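Local coordinates for protein single-stranded-DNA-specific exonuclease RecJ (Thermus thermophilus, PDB 2ZXR) that degrades single-stranded DNA in the 5' to 3' direction using divalent metal ions, with no detectable action on single-stranded RNA, at residues 2-7 with 354-359; 13-18 with 653-658. All coordinates share one frame; numbering follows the deposited sequence.

Interaction 1. Residues 2-7 with 354-359; sequences RDRVRW and ATLRPV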
# COMPACT_ATOMS: atom_id res chain seq x y z
N ARG A 2 3.22 5.98 -17.84
CA ARG A 2 4.07 6.84 -17.01
C ARG A 2 3.66 8.31 -17.21
O ARG A 2 3.97 9.18 -16.38
CB ARG A 2 5.55 6.64 -17.37
CG ARG A 2 5.89 6.56 -18.88
CD ARG A 2 5.61 7.86 -19.63
NE ARG A 2 4.29 7.86 -20.26
CZ ARG A 2 3.94 7.11 -21.29
NH1 ARG A 2 4.82 6.27 -21.84
NH2 ARG A 2 2.71 7.18 -21.78
N ASP A 3 2.95 8.56 -18.31
CA ASP A 3 2.48 9.90 -18.63
C ASP A 3 1.09 10.10 -18.01
O ASP A 3 0.49 11.18 -18.10
CB ASP A 3 2.43 10.08 -20.14
CG ASP A 3 1.79 11.38 -20.56
OD1 ASP A 3 0.54 11.46 -20.54
OD2 ASP A 3 2.54 12.33 -20.89
N ARG A 4 0.57 9.04 -17.39
CA ARG A 4 -0.72 9.10 -16.72
C ARG A 4 -0.50 8.84 -15.22
O ARG A 4 -1.40 8.35 -14.52
CB ARG A 4 -1.69 8.07 -17.33
CG ARG A 4 -2.35 8.56 -18.62
CD ARG A 4 -3.32 7.55 -19.22
NE ARG A 4 -2.62 6.43 -19.84
CZ ARG A 4 -2.84 5.15 -19.55
NH1 ARG A 4 -3.74 4.82 -18.63
NH2 ARG A 4 -2.16 4.21 -20.20
N VAL A 5 0.69 9.18 -14.74
CA VAL A 5 1.08 9.03 -13.34
C VAL A 5 1.16 10.41 -12.69
O VAL A 5 2.00 11.21 -13.05
CB VAL A 5 2.49 8.38 -13.20
CG1 VAL A 5 2.87 8.26 -11.72
CG2 VAL A 5 2.52 7.01 -13.87
N ARG A 6 0.30 10.67 -11.71
CA ARG A 6 0.30 11.95 -11.01
C ARG A 6 0.94 11.83 -9.63
O ARG A 6 0.64 10.89 -8.89
CB ARG A 6 -1.15 12.45 -10.81
CG ARG A 6 -1.82 13.12 -12.02
CD ARG A 6 -1.68 12.30 -13.30
NE ARG A 6 -2.78 12.53 -14.24
CZ ARG A 6 -2.61 12.65 -15.56
NH1 ARG A 6 -1.40 12.59 -16.09
NH2 ARG A 6 -3.68 12.79 -16.34
N TRP A 7 1.83 12.76 -9.29
CA TRP A 7 2.42 12.76 -7.95
C TRP A 7 1.64 13.77 -7.10
O TRP A 7 1.35 14.88 -7.55
CB TRP A 7 3.88 13.19 -7.99
CG TRP A 7 4.80 12.19 -8.60
CD1 TRP A 7 4.49 11.22 -9.51
CD2 TRP A 7 6.21 12.13 -8.42
NE1 TRP A 7 5.63 10.57 -9.91
CE2 TRP A 7 6.70 11.11 -9.26
CE3 TRP A 7 7.12 12.86 -7.63
CZ2 TRP A 7 8.05 10.79 -9.34
CZ3 TRP A 7 8.47 12.53 -7.71
CH2 TRP A 7 8.92 11.51 -8.56
N ALA A 354 2.05 -2.81 -16.57
CA ALA A 354 3.00 -2.28 -17.54
C ALA A 354 2.28 -1.30 -18.44
O ALA A 354 2.87 -0.43 -19.06
CB ALA A 354 3.54 -3.43 -18.40
N THR A 355 0.97 -1.43 -18.44
CA THR A 355 0.10 -0.71 -19.34
C THR A 355 -0.91 0.31 -18.76
O THR A 355 -1.33 1.26 -19.45
CB THR A 355 -0.63 -1.81 -20.14
OG1 THR A 355 -0.23 -1.77 -21.51
CG2 THR A 355 -2.10 -1.74 -19.95
N LEU A 356 -1.31 0.11 -17.52
CA LEU A 356 -2.30 0.98 -16.90
C LEU A 356 -3.61 0.95 -17.70
O LEU A 356 -4.23 1.98 -17.95
CB LEU A 356 -1.76 2.41 -16.82
CG LEU A 356 -1.47 2.95 -15.40
CD1 LEU A 356 -0.93 1.85 -14.48
CD2 LEU A 356 -0.50 4.11 -15.52
N ARG A 357 -4.01 -0.26 -18.11
CA ARG A 357 -5.25 -0.46 -18.87
C ARG A 357 -5.95 -1.73 -18.38
O ARG A 357 -5.31 -2.66 -17.88
CB ARG A 357 -4.95 -0.64 -20.36
CG ARG A 357 -4.34 0.54 -21.06
CD ARG A 357 -5.30 1.69 -21.13
NE ARG A 357 -4.71 2.80 -21.86
CZ ARG A 357 -5.34 3.94 -22.10
NH1 ARG A 357 -6.58 4.12 -21.66
NH2 ARG A 357 -4.71 4.91 -22.75
N PRO A 358 -7.28 -1.79 -18.53
CA PRO A 358 -8.02 -2.98 -18.11
C PRO A 358 -7.49 -4.12 -19.00
O PRO A 358 -7.15 -3.89 -20.17
CB PRO A 358 -9.47 -2.62 -18.43
CG PRO A 358 -9.49 -1.12 -18.40
CD PRO A 358 -8.18 -0.75 -19.05
N VAL A 359 -7.40 -5.34 -18.47
CA VAL A 359 -6.91 -6.44 -19.28
C VAL A 359 -7.87 -7.61 -19.18
O VAL A 359 -8.35 -7.96 -18.09
CB VAL A 359 -5.47 -6.87 -18.87
CG1 VAL A 359 -5.01 -8.11 -19.67
CG2 VAL A 359 -4.51 -5.72 -19.13
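R4 reaches across to the end of helix 341-355 and bonds the backbone carbonyls of T355 and L356 with its guanidinium. The bond from NH1 of R4 to O of L356 is 3.0 Å long. It is nearly straight, with an N-H...O angle of 179°, and this oxygen lies in the guanidinium plane. The bond from NH2 of R4 to O of T355 is longer, 3.2 Å, and more bent. Here the donor lies in the carbonyl plane, while the oxygen sits somewhat out of the guanidinium plane. The R4 side chain runs straight through chi2 (-180°), then bends at chi3, which turns the guanidinium toward the two carbonyls. NH1 also bonds O of P424, so this nitrogen has two carbonyl partners.

The second kind of contact is a guanidinium stack. The R357 guanidinium lies over one face of the R4 guanidinium, with the group centres 3.8 Å apart and the planes at 30°. The two side chains run nearly perpendicular. NH2 of R4 and NE of R357 come within 3.4 Å, but both are donors and make no bond. The like charges are probably eased by D423, which forms a salt bridge with NH1 of R357.

Van der Waals contact adds to this: CB of L356 lies 3.6 Å from NH1 of R4. L356 has positive phi and is the first residue to leave the helix.

R4 directly precedes strand 5-9, an edge strand of the sheet that includes the OB strands, and already shares a backbone bond with R426 of the neighbouring strand 426-433. Segment 354-359 belongs to the DHHA1 domain. The contact thus joins these two parts of RecJ by a pattern characteristic of helix C-terminal capping, an arginine side chain bonding carbonyls at the helix end.

Interaction 2. Residues 13-18 with 653-658; sequences PPLAQW and YWEVNR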
# COMPACT_ATOMS: atom_id res chain seq x y z
N PRO A 13 -1.46 18.15 8.44
CA PRO A 13 -2.60 18.10 9.36
C PRO A 13 -2.64 19.36 10.21
O PRO A 13 -1.71 20.17 10.17
CB PRO A 13 -2.31 16.86 10.20
CG PRO A 13 -0.82 16.90 10.32
CD PRO A 13 -0.35 17.31 8.91
N PRO A 14 -3.74 19.57 10.96
CA PRO A 14 -3.78 20.77 11.80
C PRO A 14 -2.71 20.63 12.88
O PRO A 14 -2.55 19.57 13.51
CB PRO A 14 -5.22 20.78 12.35
CG PRO A 14 -5.79 19.39 12.00
CD PRO A 14 -5.08 19.00 10.74
N LEU A 15 -1.96 21.70 13.10
CA LEU A 15 -0.88 21.66 14.07
C LEU A 15 -1.17 21.08 15.45
O LEU A 15 -0.37 20.29 15.95
CB LEU A 15 -0.27 23.05 14.23
CG LEU A 15 0.61 23.52 13.08
CD1 LEU A 15 1.87 24.14 13.70
CD2 LEU A 15 1.01 22.37 12.17
N ALA A 16 -2.27 21.47 16.07
CA ALA A 16 -2.57 20.92 17.40
C ALA A 16 -2.72 19.40 17.36
O ALA A 16 -2.33 18.73 18.30
CB ALA A 16 -3.82 21.57 17.98
N GLN A 17 -3.28 18.85 16.27
CA GLN A 17 -3.41 17.39 16.18
C GLN A 17 -2.05 16.77 15.81
O GLN A 17 -1.71 15.69 16.28
CB GLN A 17 -4.45 16.99 15.13
CG GLN A 17 -5.83 17.61 15.28
CD GLN A 17 -6.82 17.06 14.27
OE1 GLN A 17 -7.77 17.74 13.85
NE2 GLN A 17 -6.62 15.80 13.87
N TRP A 18 -1.27 17.46 14.98
CA TRP A 18 0.04 16.94 14.58
C TRP A 18 0.85 16.77 15.87
O TRP A 18 1.51 15.75 16.10
CB TRP A 18 0.73 17.95 13.67
CG TRP A 18 1.80 17.44 12.75
CD1 TRP A 18 2.55 16.29 12.87
CD2 TRP A 18 2.31 18.13 11.59
NE1 TRP A 18 3.50 16.24 11.86
CE2 TRP A 18 3.37 17.35 11.07
CE3 TRP A 18 1.97 19.33 10.96
CZ2 TRP A 18 4.09 17.73 9.94
CZ3 TRP A 18 2.69 19.71 9.83
CH2 TRP A 18 3.73 18.91 9.33
N TYR A 653 3.44 27.61 9.09
CA TYR A 653 4.50 28.51 9.56
C TYR A 653 3.96 29.51 10.59
O TYR A 653 4.61 29.73 11.62
CB TYR A 653 5.12 29.26 8.39
CG TYR A 653 6.19 30.26 8.79
CD1 TYR A 653 7.46 29.84 9.16
CD2 TYR A 653 5.91 31.63 8.83
CE1 TYR A 653 8.43 30.75 9.56
CE2 TYR A 653 6.89 32.56 9.23
CZ TYR A 653 8.15 32.10 9.59
OH TYR A 653 9.11 33.00 10.01
N TRP A 654 2.80 30.12 10.33
CA TRP A 654 2.23 31.07 11.30
C TRP A 654 2.01 30.30 12.60
O TRP A 654 2.33 30.77 13.69
CB TRP A 654 0.84 31.59 10.91
CG TRP A 654 0.62 32.23 9.57
CD1 TRP A 654 -0.46 32.00 8.73
CD2 TRP A 654 1.38 33.25 8.95
NE1 TRP A 654 -0.40 32.82 7.64
CE2 TRP A 654 0.72 33.60 7.74
CE3 TRP A 654 2.56 33.90 9.29
CZ2 TRP A 654 1.20 34.58 6.88
CZ3 TRP A 654 3.03 34.86 8.45
CH2 TRP A 654 2.36 35.19 7.24
N GLU A 655 1.41 29.11 12.48
CA GLU A 655 1.13 28.30 13.66
C GLU A 655 2.36 27.90 14.48
O GLU A 655 2.39 28.13 15.69
CB GLU A 655 0.34 27.06 13.27
CG GLU A 655 -1.14 27.22 13.52
CD GLU A 655 -1.42 27.91 14.86
OE1 GLU A 655 -1.11 27.32 15.93
OE2 GLU A 655 -1.92 29.05 14.84
N VAL A 656 3.36 27.31 13.84
CA VAL A 656 4.56 26.91 14.57
C VAL A 656 5.31 28.08 15.18
O VAL A 656 6.46 27.93 15.61
CB VAL A 656 5.55 26.13 13.70
CG1 VAL A 656 4.92 24.87 13.20
CG2 VAL A 656 6.03 26.99 12.55
N ASN A 657 4.70 29.25 15.19
CA ASN A 657 5.38 30.38 15.78
C ASN A 657 4.48 31.09 16.76
O ASN A 657 4.94 31.90 17.56
CB ASN A 657 5.86 31.34 14.70
CG ASN A 657 7.10 30.84 13.99
OD1 ASN A 657 8.11 30.52 14.62
ND2 ASN A 657 7.04 30.77 12.67
N ARG A 658 3.19 30.77 16.72
CA ARG A 658 2.24 31.42 17.62
C ARG A 658 2.65 31.20 19.09
O ARG A 658 3.61 30.43 19.31
CB ARG A 658 0.83 30.88 17.38
CG ARG A 658 -0.24 31.64 18.16
CD ARG A 658 -1.34 30.71 18.63
NE ARG A 658 -2.22 30.27 17.55
CZ ARG A 658 -3.19 29.37 17.70
NH1 ARG A 658 -3.40 28.81 18.88
NH2 ARG A 658 -3.95 29.04 16.67
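L15 packs against E655 and V656 where two helix ends meet. L15 lies in the first turn of helix 15-25, and E655 closes helix 643-655. This is a helix-end contact between the N-terminal region and the RecJ C-terminal domain.

L15 has the most surface buried. Its CG stands beside the backbone N (chi1 -75°), and the side chain points at the end of the C-terminal helix. CG of L15 lies 3.6 Å from CB of E655. The two side chains run antiparallel, flank to flank, so the leucine lies along the aliphatic base of the glutamate.

V656 is the first residue after its helix. Its CG1 meets CD1 of L15, and V656 stands roughly perpendicular to L15. The modelled spacing of these methyls is too short to be trusted. V656 also touches V630 of helix 624-639, and W18 touches L629 of the same helix. That helix therefore contacts both sides of the joint.

P14 is the N-cap of helix 15-25. Its O accepts a bond from N of W18, which closes the first turn.

E655 meets L15 through carbon alone. The chain bends at chi2 (-42°), and its carboxylate forms a salt bridge within the C-terminal segment, OE2 of E655 to NH2 of R658 at 2.7 Å.

Both contacts tie the N-terminal region to a distant part of the chain. Strand 5-9 and helix 15-25 follow each other in sequence, but their partners belong to the DHHA1 and C-terminal domains. The contact centres are 36 Å apart, and the contacts do not touch. Each meets the end of a helix. Interaction 1 is polar, yet all its touching residues are buried, and it lies nearer the centre of the chain. Interaction 2 is smaller and apolar between the segments. It lies farther out, with a partly exposed glutamate whose charge is met within its own segment. Both lie away from the metal site.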